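Local coordinates for putative oxidoreductase (Salmonella enterica subsp. enterica serovar Typhimurium, PDB 3NX4), which binds NADP and probably acts as an NADPH-dependent acryloyl-CoA reductase of the medium-chain dehydrogenase/reductase superfamily, at residues A[142-154]-A[211-223]. Numbering follows the deposited sequence.
With NAP (NADP nicotinamide-adenine-dinucleotide phosphate), chain C.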
loop_
_atom_site.group_PDB
_atom_site.type_symbol
_atom_site.label_atom_id
_atom_site.label_comp_id
_atom_site.label_asym_id
_atom_site.label_seq_id
_atom_site.Cartn_x
_atom_site.Cartn_y
_atom_site.Cartn_z
ATOM N N GLY A 142 -2.367 -11.657 4.067
ATOM C CA GLY A 142 -2.037 -12.707 5.018
ATOM C C GLY A 142 -2.307 -12.332 6.471
ATOM O O GLY A 142 -1.764 -12.943 7.389
ATOM N N ILE A 143 -3.146 -11.327 6.691
ATOM C CA ILE A 143 -3.498 -10.950 8.070
ATOM C C ILE A 143 -4.558 -11.900 8.645
ATOM O O ILE A 143 -5.712 -11.862 8.234
ATOM C CB ILE A 143 -4.033 -9.502 8.177
ATOM C CG1 ILE A 143 -3.088 -8.500 7.502
ATOM C CG2 ILE A 143 -4.225 -9.128 9.649
ATOM C CD1 ILE A 143 -1.627 -8.646 7.917
ATOM N N ARG A 144 -4.161 -12.750 9.590
ATOM C CA ARG A 144 -5.063 -13.756 10.155
ATOM C C ARG A 144 -5.476 -13.307 11.563
ATOM O O ARG A 144 -4.783 -12.499 12.180
ATOM C CB ARG A 144 -4.349 -15.107 10.265
ATOM C CG ARG A 144 -3.761 -15.644 8.954
ATOM C CD ARG A 144 -2.866 -16.858 9.225
ATOM N NE ARG A 144 -1.735 -16.520 10.090
ATOM C CZ ARG A 144 -0.814 -17.389 10.495
ATOM N NH1 ARG A 144 -0.885 -18.672 10.121
ATOM N NH2 ARG A 144 0.182 -16.974 11.273
ATOM N N PRO A 145 -6.596 -13.840 12.077
ATOM C CA PRO A 145 -7.012 -13.474 13.436
ATOM C C PRO A 145 -5.928 -13.697 14.480
ATOM O O PRO A 145 -5.846 -12.941 15.451
ATOM C CB PRO A 145 -8.204 -14.409 13.696
ATOM C CG PRO A 145 -8.801 -14.631 12.333
ATOM C CD PRO A 145 -7.588 -14.704 11.403
ATOM N N GLN A 146 -5.101 -14.724 14.312
ATOM C CA GLN A 146 -4.086 -14.968 15.329
ATOM C C GLN A 146 -2.978 -13.922 15.258
ATOM O O GLN A 146 -2.166 -13.817 16.171
ATOM C CB GLN A 146 -3.474 -16.356 15.169
ATOM C CG GLN A 146 -2.652 -16.507 13.887
ATOM C CD GLN A 146 -2.409 -17.965 13.539
ATOM O OE1 GLN A 146 -3.240 -18.606 12.884
ATOM N NE2 GLN A 146 -1.277 -18.503 13.990
ATOM N N ASP A 147 -2.931 -13.150 14.179
ATOM C CA ASP A 147 -1.761 -12.284 13.957
ATOM C C ASP A 147 -1.773 -10.984 14.766
ATOM O O ASP A 147 -0.734 -10.356 14.975
ATOM C CB ASP A 147 -1.574 -11.995 12.463
ATOM C CG ASP A 147 -1.193 -13.248 11.669
ATOM O OD1 ASP A 147 -0.458 -14.108 12.209
ATOM O OD2 ASP A 147 -1.634 -13.376 10.502
ATOM N N GLY A 148 -2.949 -10.580 15.221
ATOM C CA GLY A 148 -3.055 -9.403 16.066
ATOM C C GLY A 148 -4.332 -8.628 15.825
ATOM O O GLY A 148 -5.202 -9.054 15.078
ATOM N N GLU A 149 -4.421 -7.456 16.440
ATOM C CA GLU A 149 -5.660 -6.687 16.478
ATOM C C GLU A 149 -5.877 -5.922 15.174
ATOM O O GLU A 149 -4.930 -5.450 14.565
ATOM C CB GLU A 149 -5.596 -5.722 17.682
ATOM C CG GLU A 149 -6.884 -5.028 18.019
ATOM C CD GLU A 149 -6.803 -4.320 19.387
ATOM O OE1 GLU A 149 -5.769 -4.458 20.086
ATOM O OE2 GLU A 149 -7.772 -3.630 19.754
ATOM N N VAL A 150 -7.129 -5.802 14.745
ATOM C CA VAL A 150 -7.461 -5.012 13.559
ATOM C C VAL A 150 -8.272 -3.765 13.933
ATOM O O VAL A 150 -9.297 -3.864 14.626
ATOM C CB VAL A 150 -8.230 -5.859 12.553
ATOM C CG1 VAL A 150 -8.700 -5.016 11.358
ATOM C CG2 VAL A 150 -7.346 -7.024 12.073
ATOM N N VAL A 151 -7.806 -2.588 13.512
ATOM C CA VAL A 151 -8.523 -1.347 13.837
ATOM C C VAL A 151 -9.425 -0.899 12.675
ATOM O O VAL A 151 -9.038 -0.989 11.505
ATOM C CB VAL A 151 -7.552 -0.215 14.269
ATOM C CG1 VAL A 151 -6.596 0.124 13.161
ATOM C CG2 VAL A 151 -8.328 1.031 14.723
ATOM N N VAL A 152 -10.630 -0.434 13.008
ATOM C CA VAL A 152 -11.582 0.084 12.018
ATOM C C VAL A 152 -11.865 1.528 12.397
ATOM O O VAL A 152 -12.279 1.790 13.517
ATOM C CB VAL A 152 -12.935 -0.699 12.048
ATOM C CG1 VAL A 152 -13.945 -0.115 11.028
ATOM C CG2 VAL A 152 -12.709 -2.181 11.790
ATOM N N THR A 153 -11.629 2.459 11.479
ATOM C CA THR A 153 -11.864 3.875 11.741
ATOM C C THR A 153 -13.227 4.264 11.148
ATOM O O THR A 153 -13.823 3.483 10.405
ATOM C CB THR A 153 -10.735 4.754 11.163
ATOM O OG1 THR A 153 -10.715 4.642 9.737
ATOM C CG2 THR A 153 -9.363 4.304 11.711
ATOM N N GLY A 154 -13.734 5.445 11.494
ATOM C CA GLY A 154 -15.107 5.794 11.138
ATOM C C GLY A 154 -16.052 4.637 11.434
ATOM O O GLY A 154 -16.952 4.344 10.658
ATOM N N LEU A 211 0.870 -1.185 17.039
ATOM C CA LEU A 211 -0.388 -1.632 17.647
ATOM C C LEU A 211 -1.213 -2.624 16.817
ATOM O O LEU A 211 -1.846 -3.522 17.385
ATOM C CB LEU A 211 -1.297 -0.434 17.974
ATOM C CG LEU A 211 -0.682 0.710 18.792
ATOM C CD1 LEU A 211 -1.684 1.856 18.938
ATOM C CD2 LEU A 211 -0.208 0.200 20.148
ATOM N N TRP A 212 -1.244 -2.443 15.496
ATOM C CA TRP A 212 -2.250 -3.104 14.658
ATOM C C TRP A 212 -1.663 -4.074 13.627
ATOM O O TRP A 212 -0.733 -3.724 12.923
ATOM C CB TRP A 212 -3.072 -2.062 13.884
ATOM C CG TRP A 212 -3.414 -0.835 14.660
ATOM C CD1 TRP A 212 -3.021 0.443 14.389
ATOM C CD2 TRP A 212 -4.234 -0.767 15.838
ATOM N NE1 TRP A 212 -3.535 1.311 15.340
ATOM C CE2 TRP A 212 -4.286 0.590 16.235
ATOM C CE3 TRP A 212 -4.905 -1.723 16.609
ATOM C CZ2 TRP A 212 -4.991 1.013 17.367
ATOM C CZ3 TRP A 212 -5.623 -1.290 17.735
ATOM C CH2 TRP A 212 -5.651 0.063 18.098
ATOM N N ALA A 213 -2.245 -5.268 13.516
ATOM C CA ALA A 213 -1.873 -6.200 12.445
ATOM C C ALA A 213 -2.517 -5.763 11.126
ATOM O O ALA A 213 -1.939 -5.917 10.049
ATOM C CB ALA A 213 -2.302 -7.625 12.794
ATOM N N GLY A 214 -3.721 -5.217 11.215
ATOM C CA GLY A 214 -4.456 -4.778 10.039
ATOM C C GLY A 214 -5.305 -3.558 10.365
ATOM O O GLY A 214 -5.507 -3.202 11.536
ATOM N N ALA A 215 -5.808 -2.904 9.330
ATOM C CA ALA A 215 -6.686 -1.771 9.544
ATOM C C ALA A 215 -7.604 -1.579 8.356
ATOM O O ALA A 215 -7.238 -1.839 7.219
ATOM C CB ALA A 215 -5.888 -0.486 9.828
ATOM N N ILE A 216 -8.811 -1.117 8.639
ATOM C CA ILE A 216 -9.748 -0.756 7.593
ATOM C C ILE A 216 -10.058 0.711 7.851
ATOM O O ILE A 216 -10.624 1.054 8.896
ATOM C CB ILE A 216 -11.023 -1.631 7.667
ATOM C CG1 ILE A 216 -10.655 -3.105 7.423
ATOM C CG2 ILE A 216 -12.078 -1.136 6.668
ATOM C CD1 ILE A 216 -11.865 -4.061 7.289
ATOM N N ASP A 217 -9.645 1.576 6.929
ATOM C CA ASP A 217 -9.787 3.013 7.128
ATOM C C ASP A 217 -10.809 3.650 6.205
ATOM O O ASP A 217 -10.761 3.465 4.984
ATOM C CB ASP A 217 -8.459 3.743 6.939
ATOM C CG ASP A 217 -8.614 5.254 7.092
ATOM O OD1 ASP A 217 -8.907 5.726 8.224
ATOM O OD2 ASP A 217 -8.472 5.967 6.075
ATOM N N THR A 218 -11.735 4.390 6.802
ATOM C CA THR A 218 -12.781 5.089 6.083
ATOM C C THR A 218 -12.672 6.605 6.245
ATOM O O THR A 218 -13.477 7.338 5.715
ATOM C CB THR A 218 -14.155 4.673 6.613
ATOM O OG1 THR A 218 -14.338 5.220 7.917
ATOM C CG2 THR A 218 -14.278 3.163 6.681
ATOM N N VAL A 219 -11.691 7.051 7.015
ATOM C CA VAL A 219 -11.543 8.459 7.351
ATOM C C VAL A 219 -10.491 9.239 6.578
ATOM O O VAL A 219 -10.695 10.385 6.238
ATOM C CB VAL A 219 -11.268 8.621 8.856
ATOM C CG1 VAL A 219 -11.140 10.075 9.221
ATOM C CG2 VAL A 219 -12.336 7.940 9.665
ATOM N N GLY A 220 -9.357 8.612 6.321
ATOM C CA GLY A 220 -8.282 9.276 5.626
ATOM C C GLY A 220 -7.646 10.343 6.493
ATOM O O GLY A 220 -7.775 10.337 7.699
ATOM N N ASP A 221 -6.942 11.260 5.848
ATOM C CA ASP A 221 -6.330 12.395 6.519
ATOM C C ASP A 221 -5.394 12.015 7.656
ATOM O O ASP A 221 -4.610 11.088 7.549
ATOM C CB ASP A 221 -7.423 13.309 7.060
ATOM C CG ASP A 221 -6.926 14.714 7.339
ATOM O OD1 ASP A 221 -6.235 15.285 6.480
ATOM O OD2 ASP A 221 -7.227 15.237 8.423
ATOM N N LYS A 222 -5.507 12.749 8.755
ATOM C CA LYS A 222 -4.686 12.536 9.934
ATOM C C LYS A 222 -4.912 11.203 10.619
ATOM O O LYS A 222 -3.986 10.607 11.133
ATOM C CB LYS A 222 -4.837 13.680 10.931
ATOM C CG LYS A 222 -3.956 14.863 10.623
ATOM C CD LYS A 222 -4.237 16.024 11.549
ATOM C CE LYS A 222 -3.356 17.209 11.219
ATOM N NZ LYS A 222 -3.612 17.691 9.847
ATOM N N VAL A 223 -6.158 10.761 10.662
ATOM C CA VAL A 223 -6.449 9.509 11.314
ATOM C C VAL A 223 -5.724 8.388 10.585
ATOM O O VAL A 223 -5.066 7.593 11.205
ATOM C CB VAL A 223 -7.956 9.245 11.342
ATOM C CG1 VAL A 223 -8.247 7.848 11.815
ATOM C CG2 VAL A 223 -8.645 10.256 12.231
HETATM P PA NAP C . -20.473 7.067 6.888
HETATM O O1A NAP C . -21.563 6.124 7.188
HETATM O O2A NAP C . -20.788 8.505 6.911
HETATM O O5B NAP C . -19.207 6.753 7.811
HETATM C C5B NAP C . -18.187 7.707 7.911
HETATM C C4B NAP C . -17.760 7.686 9.371
HETATM O O4B NAP C . -16.599 8.456 9.511
HETATM C C3B NAP C . -18.811 8.304 10.297
HETATM O O3B NAP C . -19.679 7.310 10.804
HETATM C C2B NAP C . -17.970 8.900 11.409
HETATM O O2B NAP C . -17.761 7.884 12.361
HETATM C C1B NAP C . -16.637 9.177 10.736
HETATM N N9A NAP C . -16.471 10.601 10.410
HETATM C C8A NAP C . -17.384 11.434 9.812
HETATM N N7A NAP C . -16.809 12.654 9.674
HETATM C C5A NAP C . -15.550 12.601 10.156
HETATM C C6A NAP C . -14.540 13.548 10.263
HETATM N N6A NAP C . -14.720 14.793 9.840
HETATM N N1A NAP C . -13.336 13.184 10.813
HETATM C C2A NAP C . -13.135 11.895 11.259
HETATM N N3A NAP C . -14.142 10.958 11.160
HETATM C C4A NAP C . -15.328 11.312 10.619
HETATM O O3 NAP C . -19.888 6.753 5.415
HETATM P PN NAP C . -19.776 5.357 4.636
HETATM O O1N NAP C . -20.897 5.210 3.680
HETATM O O2N NAP C . -19.555 4.314 5.663
HETATM O O5D NAP C . -18.412 5.645 3.829
HETATM C C5D NAP C . -17.226 5.845 4.561
HETATM C C4D NAP C . -16.167 6.458 3.659
HETATM O O4D NAP C . -15.839 5.518 2.664
HETATM C C3D NAP C . -16.687 7.687 2.933
HETATM O O3D NAP C . -15.639 8.624 2.808
HETATM C C2D NAP C . -17.072 7.172 1.565
HETATM O O2D NAP C . -16.930 8.166 0.580
HETATM C C1D NAP C . -16.041 6.077 1.384
HETATM N N1N NAP C . -16.448 5.013 0.457
HETATM C C2N NAP C . -15.691 4.817 -0.661
HETATM C C3N NAP C . -16.000 3.812 -1.574
HETATM C C7N NAP C . -14.882 3.320 -2.451
HETATM O O7N NAP C . -15.156 2.863 -3.750
HETATM N N7N NAP C . -13.646 3.335 -1.965
HETATM C C4N NAP C . -17.105 2.997 -1.330
HETATM C C5N NAP C . -17.874 3.205 -0.176
HETATM C C6N NAP C . -17.525 4.215 0.718
HETATM P P2B NAP C . -17.670 8.235 13.942
HETATM O O1X NAP C . -17.800 6.934 14.686
HETATM O O2X NAP C . -16.332 8.866 14.243
HETATM O O3X NAP C . -18.798 9.173 14.276
HETATM O O HOH W 1 -3.256 -3.759 19.690
HETATM O O HOH W 2 -1.901 -6.196 17.146
#
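Val150, Val151 and Val152 pair with Gly214, Ala215 and Ile216 as parallel strands, the axes of the short segments 150-152 and 214-217 running 10° from parallel; backbone hydrogen bonds join Val151 N to Gly214 O, Ile216 N to Val151 O and Thr153 N to Ile216 O, with Ala213 N to Glu149 O coming just before the paired residues. Val151 illustrates how a branched side chain serves two neighbours. A chi1 of 61° tucks its CG1 in among the main-chain atoms. From there CG1 lies squarely over the five-membered ring of Trp212, 3.6 Å from the centroid, a CH-pi contact. The same methyl presses tightly against Ala215 CB at 3.5 Å. Leu211 CB covers the opposite face of the indole, while the extended Glu149 chain runs along its edge, carboxylate and ring planes 89° apart. One water joins Glu149 OE1 to Leu211 O; Glu149 OE2 pairs with Arg194, and Trp212 NE1 bonds to Gln230.

Where the strands end, polar side chains take over. Thr153 OG1 donates to Asp217 OD1 at 2.6 Å, meeting it from above the carboxylate plane, and accepts from Thr218 N at 3.1 Å, so both strand ends are tied through one hydroxyl. Asp217 OD2 receives Gly220 N at 2.8 Å, an Asx motif that shapes the turn. Beyond it, Val219 CG1 touches the adenine at NADP C2A (3.4 Å), and Gly154 packs on the adjoining ribose.

These are the two central strands of the parallel Rossmann sheet. Helices 118-140 and 158-169 pack on the Val150, Val152 and Ile216 face, helix 221-229 packs on Val151 and Ala215, and strands 174-178 and 235-239 flank the pair.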